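PDB 3UBO: adenosine kinase, which probably phosphorylates adenosine at its 5'-hydroxyl with ATP as phosphate donor, giving AMP and ADP, as a pfkB-family kinase. Local coordinates for residues 83-88 with 107-112; 158-163 with 189-194. All coordinates share one frame; numbering follows the deposited sequence.

Overall arrangement
Interaction 1 lies at the periphery, where the loop leading into helix 87-98 meets the turn after strand 102-103, and its outer residues are exposed. Interaction 2 is buried, lies closer to the centre of the chain and joins the loops that follow strands 152-158 and 184-188, beside bound adenosine. Their centres are about 23 Å apart and they do not touch, yet both draw on loops that follow strands of the same seven-stranded parallel sheet. The chemistry differs with place: 83-88 with 107-112 is mostly backbone and small apolar groups, with two carboxylates at the surface, whereas 158-163 with 189-194 is organised round one aromatic ring that also covers the adenine.

Interaction 1: 83-88 with 107-112; sequences VADDQL and PLDGHP
The methyl group of Ala84 lies against the bend made by 107-112. Ala84 CB is 4.0 Å from Leu108 CB and 3.3 Å from Pro112 O, with Gly110 O a little farther off. The peptide bond before Pro112 is cis, which probably helps the chain curl back toward this methyl. Beside it, the two backbones are joined by a single hydrogen bond, from Leu108 N to Val83 O (2.8 Å, N-H...O angle 162°), with the donor in the carbonyl plane. Val83 itself points away from the partner segment, but its CG2 branch still comes within 4.3 Å of Pro107 CB. The topology is a beta-alpha-beta unit of the kinase's parallel sheet: 83-88 runs from the loop after strand 77-80 into helix 87-98, and the loop segment 107-112 follows the neighbouring strand 102-103. The backbone of Asp85 puts its CB 3.5 Å from Asp109 N, and with CG anti to the amide nitrogen (chi1 -178°) the carboxylate extends so that Asp85 OD2 comes 3.8 Å from Asp109 OD1. The two side chains cross obliquely, their carboxylate planes 42° apart, and this pairing of like charges is probably eased by its exposed position. Asp86 turns instead to the helix as its N-cap, accepting from Gly89 N and bonding Thr114, while Gln87 OE1 accepts from Leu88 N of the second subunit.

Interaction 2: 158-163 with 189-194; sequences EGYLWD and LSDSFC. With ADN (adenosine), chain C.
Tyr160 lies between Ser190 and the adenine of bound adenosine. Ser190 CB makes a CH-pi contact almost on the ring normal, 3.3 Å from the centroid and 7° off the normal. Over the opposite face, adenine C6 sits 3.4 Å above the ring plane, offset toward the rim. At the far end of the ring, Tyr160 OH is 3.3 Å from Asp191 CB. Sulfur adds a looser contact: Cys194 SG approaches obliquely, 5.2 Å from the ring centroid, and also touches Gly159 O. With Tyr160 cut back to an alanine, the adenine would probably lose its aromatic cover on this side, and a gap would be likely to open between the base and Ser190.

Among the polar contacts, Tyr160 N donates to Ser190 OG (3.0 Å, N-H...O angle 140°), a bent bond reached because OG stands anti to the carbonyl carbon (chi1 -70°). Asp191 is the N-cap of helix 192-197, its OD2 accepting weakly from Phe193 N. Glu158 turns its carboxylate toward the base, with OE1 3.3 Å from adenine C2; Asn13 N and Ala63 N hold its two oxygens.

The segments start at or just beyond the ends of the adjacent parallel strands 152-158 and 184-188, in the ribokinase-like core. Met37 of strand 37-39, from the smaller mixed sheet, packs on Tyr160 and Asp191, while Trp162 packs on helices 168-179 and 199-207, and Cys194 rests on Phe202 of the latter.

Interaction 1: 83-88 with 107-112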
# COMPACT_ATOMS: atom_id res chain seq x y z
N VAL A 83 -2.32 16.97 -10.32
CA VAL A 83 -2.71 15.59 -10.61
C VAL A 83 -3.69 15.54 -11.77
O VAL A 83 -4.39 16.51 -12.05
CB VAL A 83 -3.35 14.92 -9.38
CG1 VAL A 83 -2.34 14.81 -8.25
CG2 VAL A 83 -4.58 15.68 -8.93
N ALA A 84 -3.74 14.39 -12.45
CA ALA A 84 -4.62 14.21 -13.56
C ALA A 84 -5.96 13.66 -13.12
O ALA A 84 -6.15 13.26 -12.00
CB ALA A 84 -3.98 13.39 -14.62
N ASP A 85 -6.92 13.75 -14.02
CA ASP A 85 -8.30 13.35 -13.80
C ASP A 85 -8.41 11.80 -13.81
O ASP A 85 -9.47 11.22 -14.05
CB ASP A 85 -9.15 13.96 -14.92
CG ASP A 85 -10.65 13.65 -14.76
OD1 ASP A 85 -11.00 13.11 -13.67
OD2 ASP A 85 -11.47 13.98 -15.71
N ASP A 86 -7.30 11.12 -13.49
CA ASP A 86 -7.20 9.64 -13.59
C ASP A 86 -7.28 8.87 -12.22
O ASP A 86 -7.61 9.44 -11.18
CB ASP A 86 -5.91 9.29 -14.34
CG ASP A 86 -4.70 9.89 -13.68
OD1 ASP A 86 -4.81 10.09 -12.44
OD2 ASP A 86 -3.67 10.14 -14.38
N GLN A 87 -7.01 7.57 -12.26
CA GLN A 87 -7.27 6.70 -11.15
C GLN A 87 -6.19 6.93 -10.08
O GLN A 87 -6.44 6.78 -8.87
CB GLN A 87 -7.29 5.29 -11.66
CG GLN A 87 -8.66 4.81 -11.81
CD GLN A 87 -8.67 3.57 -12.64
OE1 GLN A 87 -7.66 3.19 -13.21
NE2 GLN A 87 -9.82 2.92 -12.71
N LEU A 88 -5.01 7.29 -10.56
CA LEU A 88 -3.92 7.57 -9.69
C LEU A 88 -4.20 8.88 -8.94
O LEU A 88 -3.97 8.96 -7.71
CB LEU A 88 -2.60 7.66 -10.47
CG LEU A 88 -1.48 6.62 -10.15
CD1 LEU A 88 -2.03 5.22 -9.77
CD2 LEU A 88 -0.37 6.51 -11.20
N PRO A 107 -7.84 19.17 -11.18
CA PRO A 107 -6.99 18.16 -11.82
C PRO A 107 -6.92 18.39 -13.34
O PRO A 107 -7.89 18.91 -13.89
CB PRO A 107 -7.74 16.84 -11.53
CG PRO A 107 -9.19 17.26 -11.38
CD PRO A 107 -9.10 18.59 -10.67
N LEU A 108 -5.84 17.91 -13.98
CA LEU A 108 -5.53 18.03 -15.40
C LEU A 108 -6.61 17.69 -16.46
O LEU A 108 -6.84 18.51 -17.42
CB LEU A 108 -4.28 17.25 -15.71
CG LEU A 108 -3.32 18.11 -16.51
CD1 LEU A 108 -3.30 19.51 -15.93
CD2 LEU A 108 -1.89 17.55 -16.63
N ASP A 109 -7.27 16.53 -16.40
CA ASP A 109 -8.13 16.17 -17.61
C ASP A 109 -7.28 15.57 -18.75
O ASP A 109 -6.89 16.26 -19.69
CB ASP A 109 -8.90 17.38 -18.22
CG ASP A 109 -10.04 17.89 -17.31
OD1 ASP A 109 -10.08 17.52 -16.07
OD2 ASP A 109 -10.90 18.65 -17.88
N GLY A 110 -6.93 14.30 -18.60
CA GLY A 110 -5.99 13.67 -19.52
C GLY A 110 -4.53 14.02 -19.28
O GLY A 110 -4.16 14.64 -18.25
N HIS A 111 -3.71 13.63 -20.27
CA HIS A 111 -2.24 13.63 -20.21
C HIS A 111 -1.64 15.00 -19.90
O HIS A 111 -2.20 15.98 -20.29
CB HIS A 111 -1.65 13.05 -21.55
CG HIS A 111 -1.85 11.55 -21.72
ND1 HIS A 111 -3.10 10.96 -21.75
CD2 HIS A 111 -0.95 10.54 -21.88
CE1 HIS A 111 -2.96 9.65 -21.90
NE2 HIS A 111 -1.66 9.37 -21.98
N PRO A 112 -0.51 15.05 -19.18
CA PRO A 112 0.12 13.87 -18.54
C PRO A 112 -0.73 13.15 -17.46
O PRO A 112 -1.64 13.73 -16.85
CB PRO A 112 1.44 14.41 -17.95
CG PRO A 112 1.80 15.57 -18.75
CD PRO A 112 0.43 16.18 -19.27

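Interaction 2: 158-163 with 189-194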
# COMPACT_ATOMS: atom_id res chain seq x y z
N GLU A 158 8.45 22.50 -1.79
CA GLU A 158 9.67 21.71 -2.13
C GLU A 158 10.66 22.48 -3.01
O GLU A 158 10.21 23.22 -3.90
CB GLU A 158 9.34 20.34 -2.84
CG GLU A 158 8.38 19.34 -2.13
CD GLU A 158 7.36 18.75 -3.14
OE1 GLU A 158 6.62 17.80 -2.72
OE2 GLU A 158 7.29 19.25 -4.34
N GLY A 159 11.96 22.32 -2.76
CA GLY A 159 12.96 22.60 -3.78
C GLY A 159 12.65 21.79 -5.05
O GLY A 159 12.86 22.25 -6.19
N TYR A 160 12.09 20.59 -4.84
CA TYR A 160 11.76 19.65 -5.92
C TYR A 160 10.94 20.27 -7.05
O TYR A 160 10.74 19.63 -8.09
CB TYR A 160 10.95 18.45 -5.38
CG TYR A 160 11.76 17.31 -4.81
CD1 TYR A 160 11.25 16.54 -3.76
CD2 TYR A 160 13.01 17.01 -5.30
CE1 TYR A 160 11.99 15.53 -3.18
CE2 TYR A 160 13.75 15.98 -4.73
CZ TYR A 160 13.22 15.24 -3.66
OH TYR A 160 13.93 14.20 -3.11
N LEU A 161 10.43 21.48 -6.79
CA LEU A 161 9.43 22.19 -7.58
C LEU A 161 10.14 23.04 -8.60
O LEU A 161 9.53 23.58 -9.50
CB LEU A 161 8.60 23.10 -6.71
CG LEU A 161 7.33 22.53 -6.08
CD1 LEU A 161 6.49 23.66 -5.50
CD2 LEU A 161 6.50 21.69 -7.04
N TRP A 162 11.43 23.18 -8.42
CA TRP A 162 12.20 23.83 -9.46
C TRP A 162 12.20 23.07 -10.79
O TRP A 162 12.15 23.70 -11.86
CB TRP A 162 13.57 24.34 -8.96
CG TRP A 162 13.34 25.72 -8.45
CD1 TRP A 162 13.95 26.88 -8.89
CD2 TRP A 162 12.30 26.13 -7.52
NE1 TRP A 162 13.37 27.98 -8.25
CE2 TRP A 162 12.36 27.56 -7.42
CE3 TRP A 162 11.32 25.44 -6.77
CZ2 TRP A 162 11.50 28.30 -6.58
CZ3 TRP A 162 10.44 26.17 -5.94
CH2 TRP A 162 10.55 27.60 -5.84
N ASP A 163 12.15 21.73 -10.72
CA ASP A 163 12.24 20.85 -11.89
C ASP A 163 11.16 21.12 -12.92
O ASP A 163 11.49 21.32 -14.11
CB ASP A 163 12.29 19.36 -11.50
CG ASP A 163 13.63 18.94 -10.93
OD1 ASP A 163 14.65 19.41 -11.48
OD2 ASP A 163 13.66 18.20 -9.90
N LEU A 189 15.03 21.51 1.28
CA LEU A 189 15.92 21.41 0.13
C LEU A 189 15.73 20.14 -0.73
O LEU A 189 16.43 19.92 -1.73
CB LEU A 189 17.36 21.45 0.60
CG LEU A 189 17.92 22.85 0.73
CD1 LEU A 189 16.76 23.75 0.94
CD2 LEU A 189 18.90 22.91 1.86
N SER A 190 14.85 19.26 -0.27
CA SER A 190 14.46 18.08 -1.04
C SER A 190 15.52 16.98 -1.16
O SER A 190 15.34 15.87 -0.60
CB SER A 190 14.01 18.54 -2.40
OG SER A 190 12.77 19.24 -2.28
N ASP A 191 16.61 17.27 -1.88
CA ASP A 191 17.55 16.23 -2.28
C ASP A 191 18.86 16.85 -2.62
O ASP A 191 18.94 17.98 -3.08
CB ASP A 191 16.92 15.43 -3.45
CG ASP A 191 17.91 14.54 -4.17
OD1 ASP A 191 18.63 13.68 -3.57
OD2 ASP A 191 17.96 14.74 -5.39
N SER A 192 19.93 16.14 -2.38
CA SER A 192 21.20 16.80 -2.58
C SER A 192 21.54 17.01 -4.04
O SER A 192 22.54 17.63 -4.33
CB SER A 192 22.33 16.09 -1.84
OG SER A 192 22.83 15.03 -2.61
N PHE A 193 20.76 16.52 -4.99
CA PHE A 193 21.11 16.83 -6.39
C PHE A 193 20.29 17.98 -6.87
O PHE A 193 20.74 18.73 -7.71
CB PHE A 193 20.96 15.64 -7.34
CG PHE A 193 22.04 14.60 -7.15
CD1 PHE A 193 23.19 14.62 -7.93
CD2 PHE A 193 21.91 13.61 -6.14
CE1 PHE A 193 24.23 13.66 -7.71
CE2 PHE A 193 22.95 12.64 -5.91
CZ PHE A 193 24.11 12.67 -6.72
N CYS A 194 19.07 18.08 -6.36
CA CYS A 194 18.21 19.24 -6.53
C CYS A 194 19.08 20.39 -6.11
O CYS A 194 19.32 21.31 -6.89
CB CYS A 194 17.02 19.13 -5.59
SG CYS A 194 15.54 19.98 -6.13
O5' ADN C . 11.15 12.05 0.65
C5' ADN C . 9.96 11.18 0.70
C4' ADN C . 9.00 11.33 -0.53
O4' ADN C . 9.63 11.93 -1.67
C3' ADN C . 8.05 10.20 -1.18
O3' ADN C . 6.86 9.72 -0.61
C2' ADN C . 7.87 10.71 -2.65
O2' ADN C . 6.51 10.78 -3.13
C1' ADN C . 8.60 11.99 -2.60
N9 ADN C . 9.22 12.32 -3.92
C8 ADN C . 10.11 11.59 -4.76
N7 ADN C . 10.52 12.41 -5.85
C5 ADN C . 9.88 13.65 -5.66
C6 ADN C . 9.88 14.85 -6.43
N6 ADN C . 10.67 14.99 -7.63
N1 ADN C . 9.10 15.96 -5.94
C2 ADN C . 8.35 15.84 -4.73
N3 ADN C . 8.32 14.67 -3.94
C4 ADN C . 9.08 13.59 -4.45